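Local atomic coordinates of major extracellular endoglucanase (Xanthomonas campestris pv. campestris, PDB entry 4TUF), a protein that cuts internal beta-1,4-glucosidic linkages in cellulose, lichenin and cereal beta-D-glucans, the chain here being its family 5 catalytic domain. Residues 51-55 against 340-344. Residues are numbered along the deposited sequence; the frame is centred on the assembly and turned at random.
Sequences GLGFN and LRTLW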
# COMPACT_ATOMS: atom_id res chain seq x y z
N GLY A 51 5.93 -14.62 -11.75
CA GLY A 51 5.52 -15.36 -12.93
C GLY A 51 4.11 -15.04 -13.40
O GLY A 51 3.79 -15.23 -14.57
N LEU A 52 3.27 -14.56 -12.49
CA LEU A 52 1.90 -14.22 -12.83
C LEU A 52 1.84 -12.88 -13.54
O LEU A 52 0.84 -12.56 -14.19
CB LEU A 52 1.02 -14.19 -11.58
CG LEU A 52 0.83 -15.51 -10.84
CD1 LEU A 52 0.21 -15.26 -9.48
CD2 LEU A 52 -0.03 -16.47 -11.65
N GLY A 53 2.91 -12.11 -13.41
CA GLY A 53 3.00 -10.83 -14.08
C GLY A 53 3.33 -9.66 -13.17
O GLY A 53 3.58 -8.56 -13.64
N PHE A 54 3.34 -9.90 -11.86
CA PHE A 54 3.65 -8.84 -10.90
C PHE A 54 5.12 -8.47 -10.95
O PHE A 54 5.98 -9.35 -11.00
CB PHE A 54 3.29 -9.25 -9.46
CG PHE A 54 1.82 -9.50 -9.23
CD1 PHE A 54 0.94 -8.45 -9.09
CD2 PHE A 54 1.33 -10.79 -9.10
CE1 PHE A 54 -0.40 -8.68 -8.87
CE2 PHE A 54 -0.01 -11.02 -8.87
CZ PHE A 54 -0.87 -9.96 -8.75
N ASN A 55 5.42 -7.18 -10.94
CA ASN A 55 6.80 -6.73 -10.88
C ASN A 55 7.03 -5.79 -9.70
O ASN A 55 8.08 -5.17 -9.59
CB ASN A 55 7.21 -6.04 -12.18
CG ASN A 55 6.70 -4.62 -12.27
OD1 ASN A 55 5.69 -4.26 -11.67
ND2 ASN A 55 7.41 -3.79 -13.04
N LEU A 340 -6.48 -7.78 -13.41
CA LEU A 340 -5.28 -6.99 -13.20
C LEU A 340 -4.51 -6.77 -14.51
O LEU A 340 -4.01 -5.68 -14.76
CB LEU A 340 -4.37 -7.65 -12.16
CG LEU A 340 -4.87 -7.58 -10.72
CD1 LEU A 340 -4.07 -8.49 -9.83
CD2 LEU A 340 -4.80 -6.15 -10.21
N ARG A 341 -4.43 -7.80 -15.34
CA ARG A 341 -3.72 -7.67 -16.61
C ARG A 341 -4.44 -6.69 -17.52
O ARG A 341 -3.82 -5.99 -18.31
CB ARG A 341 -3.56 -9.03 -17.29
CG ARG A 341 -2.69 -9.98 -16.49
CD ARG A 341 -2.31 -11.23 -17.27
NE ARG A 341 -1.56 -12.16 -16.43
CZ ARG A 341 -2.05 -13.28 -15.92
NH1 ARG A 341 -3.31 -13.64 -16.17
NH2 ARG A 341 -1.29 -14.06 -15.17
N THR A 342 -5.76 -6.64 -17.39
CA THR A 342 -6.56 -5.65 -18.10
C THR A 342 -6.16 -4.25 -17.67
O THR A 342 -5.92 -3.38 -18.51
CB THR A 342 -8.06 -5.87 -17.85
OG1 THR A 342 -8.50 -7.04 -18.54
CG2 THR A 342 -8.87 -4.67 -18.34
N LEU A 343 -6.07 -4.04 -16.36
CA LEU A 343 -5.62 -2.77 -15.80
C LEU A 343 -4.21 -2.42 -16.27
O LEU A 343 -3.95 -1.28 -16.66
CB LEU A 343 -5.67 -2.81 -14.27
CG LEU A 343 -5.09 -1.59 -13.55
CD1 LEU A 343 -5.95 -0.36 -13.81
CD2 LEU A 343 -4.94 -1.84 -12.06
N TRP A 344 -3.32 -3.40 -16.23
CA TRP A 344 -1.92 -3.19 -16.59
C TRP A 344 -1.70 -2.92 -18.08
O TRP A 344 -0.68 -2.34 -18.46
CB TRP A 344 -1.08 -4.39 -16.18
CG TRP A 344 -1.08 -4.69 -14.71
CD1 TRP A 344 -1.42 -3.84 -13.70
CD2 TRP A 344 -0.73 -5.94 -14.10
NE1 TRP A 344 -1.30 -4.49 -12.49
CE2 TRP A 344 -0.88 -5.77 -12.71
CE3 TRP A 344 -0.30 -7.18 -14.59
CZ2 TRP A 344 -0.61 -6.80 -11.80
CZ3 TRP A 344 -0.03 -8.20 -13.69
CH2 TRP A 344 -0.19 -8.00 -12.31
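F54 and W344 meet as an offset edge-to-face (T-shaped) pair: the six-membered ring of the tryptophan turns its edge to one face of the phenylalanine, with centroids 5.1 Å apart and planes at 77°. The leading edge carries CZ2 and CH2, and W344 CH2 comes to 3.4 Å from F54 CD1. At the far end of the same phenylalanine ring, L340 brings one methyl, CD1, obliquely to F54 CZ at 3.7 Å. Over one face of the indole, displaced toward the rim, lies the backbone oxygen of L340, one helical turn earlier. W344 CZ3 also reaches G53 O, at 3.6 Å. In W344, CG stands anti to the carbonyl carbon (chi1 -61°), which lays the indole back along its own helix, over the turn that holds L340, with its CZ2–CH2–CZ3 edge against the loop.

The polar half of the contact illustrates how an arginine can use a carbonyl at the end of another helix as its acceptor. G53, with positive phi, forms the Schellman motif that closes helix 42-51, and the carbonyl of L52 just before it accepts from R341. The stronger bond is R341 NH2 to L52 O, 2.8 Å, in the carbonyl plane and on a lone pair, though the oxygen sits 19° out of the guanidinium plane; NE adds a weak bond to the same oxygen. One good bond and one weak one thus hold the guanidinium against this oxygen, carried there on a chain extended from CG to NE.

In the TIM barrel the contact joins the last helix, 334-344, to the turn between helix 42-51 and strand 56-61. M337 of the last helix touches L52, F54 and W344, and V22 and K20 of strand 16-23 pack on F54 and W344 respectively, tying this aromatic pair to the barrel wall.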